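Local atomic coordinates of prephenate dehydrogenase (Corynebacterium glutamicum ATCC 13032, PDB entry 3KTD), a protein that probably catalyses the NAD(P)+-dependent oxidative decarboxylation of prephenate, a step toward tyrosine. Residues His118-Ala130 and Asp139-Phe151. Residues are numbered along the deposited sequence; the frame is centred on the assembly and turned at random.
Sequences HRYVGSHPMAGTA and DGLFKRAVWVVTF
H124 and V148 hold each other through two backbone bonds, H124 N to V148 O and V148 N, at 2.8 Å, back to H124 O, which makes them a hydrogen-bonded pair between antiparallel strands 123-125 and 146-149. The ladder goes on at both ends: M126 N meets V146 O at 2.9 Å, and T150 N gives a nearly straight bond (176°) to G122 O. That carbonyl also takes a weak bond from T150 OG1, so the backbone N and, weakly, the hydroxyl of T150 share one acceptor. Between these rungs sit the non-hydrogen-bonded pairs S123 with V149 and P125 with W147, the latter with CA atoms 4.1 Å apart.

Here the indole of W147 lies along the strand pair. With CG anti to the backbone N (chi1 -169°), its NE1 reaches the OG of S123 at 3.0 Å, a weak, bent bond (143°) from the indole to a hydroxyl oxygen at the ring edge, near its plane. One ring further, P125 CB sits over the face of the six-membered ring, a CH-pi contact 4.3 Å from its centroid. CZ3 of W147 lies over the centre of one face of the F142 ring, and F142 brings CE1 to 3.7 Å from P125 CB, while L141 CD2 lies on the opposite face of F142 and touches A127 CB. On the side of the sheet that carries H124 and V148, CG of M126 packs alongside V146 CB.

S123 OG is also bonded to D99 O, and H124 ND1 to H190. L23 of helix 18-29 and M174 of helix 162-177 pack on W147, L222 of the second subunit meets M126 and V148, and the pair lies between strands 97-99 and 181-184, where 146-149 turns antiparallel to 120-125 and 181-184 follows it in parallel, at the edge of the Rossmann-type sheet within this chain.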
loop_
_atom_site.group_PDB
_atom_site.type_symbol
_atom_site.label_atom_id
_atom_site.label_comp_id
_atom_site.label_asym_id
_atom_site.label_seq_id
_atom_site.Cartn_x
_atom_site.Cartn_y
_atom_site.Cartn_z
ATOM N N HIS A 118 34.813 5.443 17.793
ATOM C CA HIS A 118 35.112 4.608 18.955
ATOM C C HIS A 118 34.014 4.682 20.033
ATOM O O HIS A 118 34.044 3.911 20.980
ATOM C CB HIS A 118 36.499 4.950 19.535
ATOM C CG HIS A 118 37.640 4.550 18.642
ATOM N ND1 HIS A 118 38.246 5.425 17.766
ATOM C CD2 HIS A 118 38.269 3.361 18.475
ATOM C CE1 HIS A 118 39.204 4.798 17.105
ATOM N NE2 HIS A 118 39.235 3.543 17.514
ATOM N N ARG A 119 33.036 5.575 19.879
ATOM C CA ARG A 119 31.943 5.714 20.863
ATOM C C ARG A 119 30.520 5.585 20.284
ATOM O O ARG A 119 29.544 5.792 20.998
ATOM C CB ARG A 119 32.067 7.072 21.554
ATOM C CG ARG A 119 33.312 7.232 22.403
ATOM C CD ARG A 119 33.211 6.420 23.682
ATOM N NE ARG A 119 34.469 6.424 24.432
ATOM C CZ ARG A 119 35.409 5.481 24.360
ATOM N NH1 ARG A 119 35.260 4.405 23.590
ATOM N NH2 ARG A 119 36.510 5.609 25.081
ATOM N N TYR A 120 30.410 5.203 19.013
ATOM C CA TYR A 120 29.142 5.214 18.287
ATOM C C TYR A 120 28.605 3.839 17.934
ATOM O O TYR A 120 29.347 2.961 17.499
ATOM C CB TYR A 120 29.332 5.996 16.983
ATOM C CG TYR A 120 28.174 5.936 16.001
ATOM C CD1 TYR A 120 26.929 6.470 16.320
ATOM C CD2 TYR A 120 28.345 5.394 14.737
ATOM C CE1 TYR A 120 25.882 6.437 15.413
ATOM C CE2 TYR A 120 27.307 5.358 13.820
ATOM C CZ TYR A 120 26.082 5.880 14.164
ATOM O OH TYR A 120 25.059 5.829 13.258
ATOM N N VAL A 121 27.305 3.659 18.125
ATOM C CA VAL A 121 26.629 2.481 17.616
ATOM C C VAL A 121 25.379 2.921 16.861
ATOM O O VAL A 121 24.429 3.429 17.447
ATOM C CB VAL A 121 26.265 1.497 18.709
ATOM C CG1 VAL A 121 25.611 0.251 18.071
ATOM C CG2 VAL A 121 27.519 1.132 19.524
ATOM N N GLY A 122 25.396 2.737 15.548
ATOM C CA GLY A 122 24.257 3.093 14.731
ATOM C C GLY A 122 23.034 2.272 15.089
ATOM O O GLY A 122 23.133 1.095 15.442
ATOM N N SER A 123 21.873 2.900 15.040
ATOM C CA SER A 123 20.658 2.142 15.162
ATOM C C SER A 123 19.536 2.770 14.358
ATOM O O SER A 123 19.566 3.946 14.035
ATOM C CB SER A 123 20.267 1.997 16.619
ATOM O OG SER A 123 19.346 2.996 16.993
ATOM N N HIS A 124 18.549 1.958 14.031
ATOM C CA HIS A 124 17.409 2.399 13.244
ATOM C C HIS A 124 16.177 1.586 13.601
ATOM O O HIS A 124 16.133 0.410 13.276
ATOM C CB HIS A 124 17.714 2.250 11.746
ATOM C CG HIS A 124 16.547 2.548 10.854
ATOM N ND1 HIS A 124 16.375 1.944 9.627
ATOM C CD2 HIS A 124 15.487 3.377 11.018
ATOM C CE1 HIS A 124 15.267 2.398 9.069
ATOM N NE2 HIS A 124 14.706 3.263 9.895
ATOM N N PRO A 125 15.198 2.193 14.298
ATOM C CA PRO A 125 13.910 1.519 14.522
ATOM C C PRO A 125 13.014 1.609 13.295
ATOM O O PRO A 125 12.968 2.656 12.645
ATOM C CB PRO A 125 13.290 2.319 15.670
ATOM C CG PRO A 125 13.922 3.651 15.595
ATOM C CD PRO A 125 15.320 3.407 15.125
HETATM N N MSE A 126 12.301 0.536 12.971
HETATM C CA MSE A 126 11.361 0.573 11.852
HETATM C C MSE A 126 10.039 1.185 12.328
HETATM O O MSE A 126 8.960 0.710 11.966
HETATM C CB MSE A 126 11.111 -0.823 11.273
HETATM C CG MSE A 126 12.342 -1.586 10.839
HETATM SE SE MSE A 126 13.592 -0.621 9.712
HETATM C CE MSE A 126 12.365 -0.015 8.295
ATOM N N ALA A 127 10.123 2.250 13.126
ATOM C CA ALA A 127 8.945 2.935 13.644
ATOM C C ALA A 127 8.336 3.823 12.558
ATOM O O ALA A 127 8.661 3.687 11.367
ATOM C CB ALA A 127 9.308 3.753 14.848
ATOM N N GLY A 128 7.456 4.734 12.972
ATOM C CA GLY A 128 6.730 5.604 12.044
ATOM C C GLY A 128 7.537 6.730 11.416
ATOM O O GLY A 128 8.718 6.559 11.091
ATOM N N THR A 129 6.884 7.890 11.277
ATOM C CA THR A 129 7.430 9.057 10.567
ATOM C C THR A 129 7.995 10.137 11.512
ATOM O O THR A 129 7.231 10.901 12.126
ATOM C CB THR A 129 6.326 9.683 9.672
ATOM O OG1 THR A 129 5.214 10.081 10.489
ATOM C CG2 THR A 129 5.835 8.669 8.618
ATOM N N ALA A 130 9.332 10.201 11.598
ATOM C CA ALA A 130 10.072 11.126 12.488
ATOM C C ALA A 130 9.293 12.374 12.958
ATOM O O ALA A 130 8.871 13.222 12.167
ATOM C CB ALA A 130 11.404 11.539 11.834
ATOM N N ASP A 139 2.956 4.722 23.884
ATOM C CA ASP A 139 3.454 3.530 24.574
ATOM C C ASP A 139 3.505 2.333 23.631
ATOM O O ASP A 139 2.695 2.213 22.714
ATOM C CB ASP A 139 2.568 3.202 25.777
ATOM C CG ASP A 139 2.683 4.229 26.891
ATOM O OD1 ASP A 139 1.734 4.364 27.679
ATOM O OD2 ASP A 139 3.717 4.902 26.984
ATOM N N GLY A 140 4.484 1.462 23.848
ATOM C CA GLY A 140 4.614 0.227 23.081
ATOM C C GLY A 140 4.767 0.362 21.580
ATOM O O GLY A 140 4.369 -0.531 20.847
ATOM N N LEU A 141 5.361 1.459 21.122
ATOM C CA LEU A 141 5.586 1.673 19.694
ATOM C C LEU A 141 6.490 0.604 19.091
ATOM O O LEU A 141 6.282 0.169 17.950
ATOM C CB LEU A 141 6.216 3.050 19.448
ATOM C CG LEU A 141 6.636 3.377 18.012
ATOM C CD1 LEU A 141 5.422 3.463 17.094
ATOM C CD2 LEU A 141 7.437 4.668 17.971
ATOM N N PHE A 142 7.478 0.179 19.871
ATOM C CA PHE A 142 8.518 -0.722 19.406
ATOM C C PHE A 142 8.248 -2.204 19.653
ATOM O O PHE A 142 9.038 -3.047 19.223
ATOM C CB PHE A 142 9.839 -0.334 20.078
ATOM C CG PHE A 142 10.200 1.109 19.897
ATOM C CD1 PHE A 142 10.677 1.567 18.673
ATOM C CD2 PHE A 142 10.047 2.010 20.937
ATOM C CE1 PHE A 142 10.999 2.902 18.496
ATOM C CE2 PHE A 142 10.373 3.337 20.774
ATOM C CZ PHE A 142 10.849 3.789 19.553
ATOM N N LYS A 143 7.153 -2.525 20.342
ATOM C CA LYS A 143 6.835 -3.915 20.636
ATOM C C LYS A 143 6.714 -4.677 19.318
ATOM O O LYS A 143 5.943 -4.293 18.427
ATOM C CB LYS A 143 5.551 -4.040 21.472
ATOM N N ARG A 144 7.521 -5.728 19.188
ATOM C CA ARG A 144 7.539 -6.587 17.999
ATOM C C ARG A 144 7.924 -5.826 16.714
ATOM O O ARG A 144 7.685 -6.318 15.601
ATOM C CB ARG A 144 6.200 -7.342 17.827
ATOM C CG ARG A 144 5.821 -8.280 19.004
ATOM N N ALA A 145 8.536 -4.649 16.872
ATOM C CA ALA A 145 9.044 -3.867 15.745
ATOM C C ALA A 145 10.513 -4.192 15.592
ATOM O O ALA A 145 11.175 -4.534 16.576
ATOM C CB ALA A 145 8.869 -2.388 15.994
ATOM N N VAL A 146 11.029 -4.092 14.371
ATOM C CA VAL A 146 12.446 -4.331 14.143
ATOM C C VAL A 146 13.233 -3.091 14.541
ATOM O O VAL A 146 12.822 -1.975 14.264
ATOM C CB VAL A 146 12.771 -4.634 12.669
ATOM C CG1 VAL A 146 14.301 -4.789 12.490
ATOM C CG2 VAL A 146 12.022 -5.862 12.173
ATOM N N TRP A 147 14.363 -3.302 15.205
ATOM C CA TRP A 147 15.273 -2.223 15.575
ATOM C C TRP A 147 16.647 -2.665 15.093
ATOM O O TRP A 147 17.253 -3.559 15.678
ATOM C CB TRP A 147 15.257 -2.009 17.096
ATOM C CG TRP A 147 15.954 -0.763 17.598
ATOM C CD1 TRP A 147 17.227 -0.376 17.328
ATOM C CD2 TRP A 147 15.426 0.214 18.516
ATOM N NE1 TRP A 147 17.514 0.797 17.984
ATOM C CE2 TRP A 147 16.431 1.176 18.726
ATOM C CE3 TRP A 147 14.198 0.376 19.166
ATOM C CZ2 TRP A 147 16.251 2.288 19.552
ATOM C CZ3 TRP A 147 14.022 1.485 19.999
ATOM C CH2 TRP A 147 15.039 2.423 20.176
ATOM N N VAL A 148 17.129 -2.069 14.010
ATOM C CA VAL A 148 18.454 -2.398 13.516
ATOM C C VAL A 148 19.526 -1.791 14.436
ATOM O O VAL A 148 19.406 -0.645 14.867
ATOM C CB VAL A 148 18.681 -1.899 12.078
ATOM C CG1 VAL A 148 20.131 -2.168 11.633
ATOM C CG2 VAL A 148 17.677 -2.547 11.127
ATOM N N VAL A 149 20.542 -2.586 14.754
ATOM C CA VAL A 149 21.713 -2.108 15.485
ATOM C C VAL A 149 22.947 -2.463 14.665
ATOM O O VAL A 149 23.140 -3.619 14.306
ATOM C CB VAL A 149 21.822 -2.729 16.881
ATOM C CG1 VAL A 149 23.156 -2.367 17.514
ATOM C CG2 VAL A 149 20.670 -2.264 17.739
ATOM N N THR A 150 23.780 -1.470 14.377
ATOM C CA THR A 150 24.960 -1.682 13.551
ATOM C C THR A 150 26.151 -2.240 14.324
ATOM O O THR A 150 26.147 -2.295 15.554
ATOM C CB THR A 150 25.377 -0.389 12.864
ATOM O OG1 THR A 150 25.665 0.600 13.863
ATOM C CG2 THR A 150 24.261 0.097 11.942
ATOM N N PHE A 151 27.157 -2.667 13.566
ATOM C CA PHE A 151 28.378 -3.256 14.112
ATOM C C PHE A 151 29.561 -3.151 13.135
ATOM O O PHE A 151 30.418 -4.025 13.100
ATOM C CB PHE A 151 28.130 -4.732 14.489
ATOM C CG PHE A 151 27.750 -5.619 13.318
ATOM C CD1 PHE A 151 26.429 -5.725 12.904
ATOM C CD2 PHE A 151 28.711 -6.364 12.650
ATOM C CE1 PHE A 151 26.081 -6.545 11.834
ATOM C CE2 PHE A 151 28.370 -7.184 11.576
ATOM C CZ PHE A 151 27.056 -7.274 11.168
#